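Local coordinates for protein Bse634I restriction endonuclease (Geobacillus stearothermophilus, PDB 1KNV) that is a type II restriction endonuclease of the PDDEXK clan that probably cleaves double-stranded DNA at a specific recognition sequence with the help of bound metal ions, at residues 43-55 with 71-83. Sequence-based numbering, arbitrary orientation.
Sequences IKENLDKLENYVK and FSNTRGTWFEVMI
Leu47, Leu50 and Val54 of helix 43-60 pack against Trp78, Met82 and Phe71 of helix 68-93 in a helix-helix contact with a salt-bridge network along one flank; its Phe79 end reaches strand 191-198 of the mixed sheet, its Phe71 end strand 19-24. The two segments cross steeply, at 131°, and their axes approach to 10.2 Å. The Trp78 indole is sandwiched: Leu50 CB sits over its six-membered ring, 3.5 Å from the centroid, in a CH-pi contact, while Thr74 CG2 of its own helix lies on the opposite face. Val54 CG2 meets the indole at its edge, and NE1 is satisfied by the carbonyl of Pro26. Further along, the extended Met82 chain enters a hole formed by Ile43, Asn46, Leu47 and Leu50, and its CE meets Leu50 CD1 tip to tip at 3.5 Å. Leu47 returns the insertion, its CD2 touching both Trp78 CB and Met82 CE. At the other end, Lys55 CE lies over a face of the Phe71 ring.

The flank is polar. Arg75 bends at chi3 (71°), which turns its guanidinium across Leu47 CB and up to two carboxylates. NH1 donates to the anti lone pair of Asp48 OD1 at 2.8 Å, with NH2 adding a weak bond to that oxygen (3.1 Å), and to Glu51 OE2 at 2.9 Å. Glu51, stretched out from a CG anti to its backbone N (chi1 178°), also takes a weak bond at OE1 from Lys55 NZ. About one turn before Met82, Phe79 receives Ile43 CG2 at its ring edge and touches Leu197, which binds calcium in a structure of this protein, though none is bound to this chain here. One arginine nitrogen shared by two acids probably helps keep both carboxylates ionised. The network ties the helices together along one flank of the apolar seam.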
loop_
_atom_site.group_PDB
_atom_site.type_symbol
_atom_site.label_atom_id
_atom_site.label_comp_id
_atom_site.label_asym_id
_atom_site.label_seq_id
_atom_site.Cartn_x
_atom_site.Cartn_y
_atom_site.Cartn_z
ATOM N N ILE B 43 6.173 -10.409 43.983
ATOM C CA ILE B 43 4.900 -9.751 43.742
ATOM C C ILE B 43 3.789 -10.607 44.338
ATOM O O ILE B 43 2.949 -10.114 45.094
ATOM C CB ILE B 43 4.648 -9.584 42.232
ATOM C CG1 ILE B 43 5.738 -8.698 41.622
ATOM C CG2 ILE B 43 3.266 -8.997 42.002
ATOM C CD1 ILE B 43 5.677 -8.577 40.101
ATOM N N LYS B 44 3.794 -11.893 43.993
ATOM C CA LYS B 44 2.791 -12.821 44.499
ATOM C C LYS B 44 2.815 -12.854 46.028
ATOM O O LYS B 44 1.769 -12.957 46.664
ATOM C CB LYS B 44 3.031 -14.221 43.940
ATOM C CG LYS B 44 2.025 -15.239 44.423
ATOM C CD LYS B 44 2.294 -16.613 43.828
ATOM C CE LYS B 44 1.384 -17.677 44.447
ATOM N NZ LYS B 44 1.616 -19.034 43.845
ATOM N N GLU B 45 4.006 -12.761 46.616
ATOM C CA GLU B 45 4.130 -12.766 48.071
ATOM C C GLU B 45 3.522 -11.503 48.694
ATOM O O GLU B 45 2.828 -11.578 49.711
ATOM C CB GLU B 45 5.599 -12.922 48.485
ATOM C CG GLU B 45 6.097 -14.382 48.573
ATOM C CD GLU B 45 7.603 -14.496 48.858
ATOM O OE1 GLU B 45 8.119 -13.724 49.698
ATOM O OE2 GLU B 45 8.271 -15.362 48.252
ATOM N N ASN B 46 3.774 -10.346 48.087
ATOM C CA ASN B 46 3.210 -9.092 48.584
ATOM C C ASN B 46 1.688 -9.110 48.478
ATOM O O ASN B 46 0.987 -8.567 49.336
ATOM C CB ASN B 46 3.771 -7.917 47.783
ATOM C CG ASN B 46 5.103 -7.472 48.294
ATOM O OD1 ASN B 46 5.199 -6.661 49.204
ATOM N ND2 ASN B 46 6.165 -8.026 47.728
ATOM N N LEU B 47 1.192 -9.759 47.436
ATOM C CA LEU B 47 -0.246 -9.827 47.205
ATOM C C LEU B 47 -0.911 -10.776 48.202
ATOM O O LEU B 47 -1.950 -10.444 48.772
ATOM C CB LEU B 47 -0.540 -10.282 45.778
ATOM C CG LEU B 47 -0.159 -9.330 44.643
ATOM C CD1 LEU B 47 -0.310 -10.022 43.290
ATOM C CD2 LEU B 47 -1.038 -8.105 44.764
ATOM N N ASP B 48 -0.288 -11.936 48.428
ATOM C CA ASP B 48 -0.802 -12.924 49.380
ATOM C C ASP B 48 -0.841 -12.290 50.762
ATOM O O ASP B 48 -1.811 -12.453 51.489
ATOM C CB ASP B 48 0.064 -14.177 49.420
ATOM C CG ASP B 48 -0.063 -14.997 48.162
ATOM O OD1 ASP B 48 -1.056 -14.789 47.422
ATOM O OD2 ASP B 48 0.823 -15.842 47.921
ATOM N N LYS B 49 0.203 -11.538 51.104
ATOM C CA LYS B 49 0.291 -10.857 52.392
ATOM C C LYS B 49 -0.871 -9.904 52.582
ATOM O O LYS B 49 -1.532 -9.916 53.619
ATOM C CB LYS B 49 1.601 -10.088 52.475
ATOM C CG LYS B 49 1.589 -8.911 53.427
ATOM C CD LYS B 49 2.882 -8.130 53.281
ATOM C CE LYS B 49 2.897 -6.881 54.138
ATOM N NZ LYS B 49 4.144 -6.096 53.885
ATOM N N LEU B 50 -1.101 -9.066 51.577
ATOM C CA LEU B 50 -2.194 -8.113 51.616
ATOM C C LEU B 50 -3.505 -8.876 51.787
ATOM O O LEU B 50 -4.349 -8.498 52.599
ATOM C CB LEU B 50 -2.217 -7.282 50.324
ATOM C CG LEU B 50 -1.206 -6.128 50.240
ATOM C CD1 LEU B 50 -0.936 -5.750 48.804
ATOM C CD2 LEU B 50 -1.748 -4.933 51.002
ATOM N N GLU B 51 -3.667 -9.959 51.034
ATOM C CA GLU B 51 -4.881 -10.760 51.124
ATOM C C GLU B 51 -5.094 -11.291 52.537
ATOM O O GLU B 51 -6.139 -11.054 53.156
ATOM C CB GLU B 51 -4.829 -11.931 50.142
ATOM C CG GLU B 51 -6.051 -12.830 50.241
ATOM C CD GLU B 51 -6.261 -13.684 49.012
ATOM O OE1 GLU B 51 -7.232 -14.468 49.007
ATOM O OE2 GLU B 51 -5.466 -13.569 48.052
ATOM N N ASN B 52 -4.097 -12.016 53.036
ATOM C CA ASN B 52 -4.162 -12.580 54.372
ATOM C C ASN B 52 -4.397 -11.481 55.392
ATOM O O ASN B 52 -5.132 -11.670 56.361
ATOM C CB ASN B 52 -2.875 -13.319 54.697
ATOM C CG ASN B 52 -2.599 -14.435 53.728
ATOM O OD1 ASN B 52 -3.524 -15.100 53.259
ATOM N ND2 ASN B 52 -1.326 -14.661 53.427
ATOM N N TYR B 53 -3.778 -10.327 55.178
ATOM C CA TYR B 53 -3.973 -9.226 56.099
ATOM C C TYR B 53 -5.447 -8.877 56.180
ATOM O O TYR B 53 -6.007 -8.757 57.264
ATOM C CB TYR B 53 -3.223 -7.995 55.642
ATOM C CG TYR B 53 -3.530 -6.792 56.497
ATOM C CD1 TYR B 53 -3.073 -6.710 57.812
ATOM C CD2 TYR B 53 -4.254 -5.723 55.985
ATOM C CE1 TYR B 53 -3.326 -5.583 58.591
ATOM C CE2 TYR B 53 -4.513 -4.592 56.754
ATOM C CZ TYR B 53 -4.043 -4.526 58.052
ATOM O OH TYR B 53 -4.268 -3.393 58.796
ATOM N N VAL B 54 -6.073 -8.689 55.026
ATOM C CA VAL B 54 -7.492 -8.359 54.998
ATOM C C VAL B 54 -8.287 -9.515 55.608
ATOM O O VAL B 54 -9.294 -9.302 56.284
ATOM C CB VAL B 54 -7.975 -8.084 53.550
ATOM C CG1 VAL B 54 -9.491 -7.932 53.513
ATOM C CG2 VAL B 54 -7.312 -6.815 53.022
ATOM N N LYS B 55 -7.828 -10.738 55.373
ATOM C CA LYS B 55 -8.508 -11.901 55.925
ATOM C C LYS B 55 -8.397 -11.941 57.454
ATOM O O LYS B 55 -9.328 -12.371 58.134
ATOM C CB LYS B 55 -7.951 -13.185 55.305
ATOM C CG LYS B 55 -8.361 -13.379 53.851
ATOM C CD LYS B 55 -7.862 -14.708 53.304
ATOM C CE LYS B 55 -8.428 -14.993 51.923
ATOM N NZ LYS B 55 -7.967 -16.305 51.390
ATOM N N PHE B 71 -11.944 -11.002 46.514
ATOM C CA PHE B 71 -10.502 -11.043 46.730
ATOM C C PHE B 71 -9.705 -11.064 45.429
ATOM O O PHE B 71 -8.705 -10.361 45.311
ATOM C CB PHE B 71 -10.112 -12.252 47.600
ATOM C CG PHE B 71 -10.286 -12.016 49.082
ATOM C CD1 PHE B 71 -11.262 -12.700 49.804
ATOM C CD2 PHE B 71 -9.499 -11.078 49.744
ATOM C CE1 PHE B 71 -11.451 -12.449 51.160
ATOM C CE2 PHE B 71 -9.681 -10.824 51.098
ATOM C CZ PHE B 71 -10.660 -11.510 51.807
ATOM N N SER B 72 -10.142 -11.864 44.460
ATOM C CA SER B 72 -9.449 -11.943 43.181
ATOM C C SER B 72 -9.441 -10.568 42.538
ATOM O O SER B 72 -8.477 -10.186 41.877
ATOM C CB SER B 72 -10.141 -12.927 42.242
ATOM O OG SER B 72 -9.370 -13.106 41.064
ATOM N N ASN B 73 -10.524 -9.826 42.733
ATOM C CA ASN B 73 -10.628 -8.480 42.185
ATOM C C ASN B 73 -9.714 -7.515 42.927
ATOM O O ASN B 73 -9.062 -6.676 42.313
ATOM C CB ASN B 73 -12.066 -7.972 42.278
ATOM C CG ASN B 73 -12.993 -8.655 41.296
ATOM O OD1 ASN B 73 -14.198 -8.424 41.316
ATOM N ND2 ASN B 73 -12.436 -9.497 40.425
ATOM N N THR B 74 -9.674 -7.624 44.249
ATOM C CA THR B 74 -8.831 -6.742 45.037
ATOM C C THR B 74 -7.352 -6.941 44.717
ATOM O O THR B 74 -6.600 -5.976 44.666
ATOM C CB THR B 74 -9.078 -6.941 46.536
ATOM O OG1 THR B 74 -10.426 -6.560 46.846
ATOM C CG2 THR B 74 -8.129 -6.091 47.343
ATOM N N ARG B 75 -6.930 -8.181 44.494
ATOM C CA ARG B 75 -5.533 -8.438 44.152
ATOM C C ARG B 75 -5.170 -7.731 42.841
ATOM O O ARG B 75 -4.033 -7.282 42.652
ATOM C CB ARG B 75 -5.279 -9.937 43.997
ATOM C CG ARG B 75 -5.291 -10.726 45.281
ATOM C CD ARG B 75 -5.167 -12.209 44.978
ATOM N NE ARG B 75 -3.845 -12.613 44.496
ATOM C CZ ARG B 75 -2.845 -12.982 45.289
ATOM N NH1 ARG B 75 -3.005 -12.993 46.605
ATOM N NH2 ARG B 75 -1.693 -13.381 44.770
ATOM N N GLY B 76 -6.140 -7.648 41.931
ATOM C CA GLY B 76 -5.919 -6.982 40.657
ATOM C C GLY B 76 -5.678 -5.503 40.890
ATOM O O GLY B 76 -4.746 -4.924 40.337
ATOM N N THR B 77 -6.518 -4.886 41.717
ATOM C CA THR B 77 -6.369 -3.472 42.034
ATOM C C THR B 77 -5.027 -3.220 42.706
ATOM O O THR B 77 -4.390 -2.190 42.474
ATOM C CB THR B 77 -7.469 -3.007 42.960
ATOM O OG1 THR B 77 -8.729 -3.141 42.292
ATOM C CG2 THR B 77 -7.248 -1.558 43.358
ATOM N N TRP B 78 -4.599 -4.161 43.547
ATOM C CA TRP B 78 -3.316 -4.035 44.224
ATOM C C TRP B 78 -2.192 -4.169 43.199
ATOM O O TRP B 78 -1.225 -3.406 43.218
ATOM C CB TRP B 78 -3.150 -5.110 45.310
ATOM C CG TRP B 78 -3.963 -4.866 46.550
ATOM C CD1 TRP B 78 -4.308 -3.652 47.085
ATOM C CD2 TRP B 78 -4.496 -5.857 47.429
ATOM N NE1 TRP B 78 -5.024 -3.831 48.242
ATOM C CE2 TRP B 78 -5.153 -5.175 48.477
ATOM C CE3 TRP B 78 -4.485 -7.258 47.435
ATOM C CZ2 TRP B 78 -5.790 -5.849 49.518
ATOM C CZ3 TRP B 78 -5.120 -7.928 48.468
ATOM C CH2 TRP B 78 -5.765 -7.222 49.496
ATOM N N PHE B 79 -2.321 -5.139 42.301
ATOM C CA PHE B 79 -1.305 -5.348 41.281
ATOM C C PHE B 79 -1.146 -4.103 40.418
ATOM O O PHE B 79 -0.034 -3.727 40.057
ATOM C CB PHE B 79 -1.682 -6.526 40.398
ATOM C CG PHE B 79 -0.677 -6.816 39.341
ATOM C CD1 PHE B 79 0.586 -7.282 39.684
ATOM C CD2 PHE B 79 -0.984 -6.616 37.999
ATOM C CE1 PHE B 79 1.536 -7.551 38.706
ATOM C CE2 PHE B 79 -0.046 -6.879 37.010
ATOM C CZ PHE B 79 1.220 -7.350 37.366
ATOM N N GLU B 80 -2.272 -3.480 40.085
ATOM C CA GLU B 80 -2.294 -2.269 39.276
ATOM C C GLU B 80 -1.533 -1.161 39.986
ATOM O O GLU B 80 -0.778 -0.408 39.359
ATOM C CB GLU B 80 -3.742 -1.824 39.028
ATOM C CG GLU B 80 -4.450 -2.556 37.882
ATOM C CD GLU B 80 -5.974 -2.492 37.975
ATOM O OE1 GLU B 80 -6.505 -1.430 38.357
ATOM O OE2 GLU B 80 -6.648 -3.497 37.653
ATOM N N VAL B 81 -1.736 -1.057 41.298
ATOM C CA VAL B 81 -1.047 -0.036 42.083
ATOM C C VAL B 81 0.448 -0.342 42.119
ATOM O O VAL B 81 1.277 0.560 41.991
ATOM C CB VAL B 81 -1.586 0.040 43.531
ATOM C CG1 VAL B 81 -0.753 1.019 44.348
ATOM C CG2 VAL B 81 -3.037 0.482 43.518
ATOM N N MET B 82 0.790 -1.620 42.274
ATOM C CA MET B 82 2.193 -2.039 42.321
ATOM C C MET B 82 2.935 -1.700 41.032
ATOM O O MET B 82 4.050 -1.166 41.064
ATOM C CB MET B 82 2.278 -3.539 42.599
ATOM C CG MET B 82 1.896 -3.881 44.025
ATOM S SD MET B 82 1.854 -5.634 44.365
ATOM C CE MET B 82 1.320 -5.592 46.095
ATOM N N ILE B 83 2.312 -2.029 39.905
ATOM C CA ILE B 83 2.877 -1.737 38.598
ATOM C C ILE B 83 3.087 -0.220 38.475
ATOM O O ILE B 83 4.183 0.242 38.152
ATOM C CB ILE B 83 1.925 -2.226 37.478
ATOM C CG1 ILE B 83 1.988 -3.744 37.385
ATOM C CG2 ILE B 83 2.311 -1.624 36.138
ATOM C CD1 ILE B 83 3.378 -4.269 37.080
#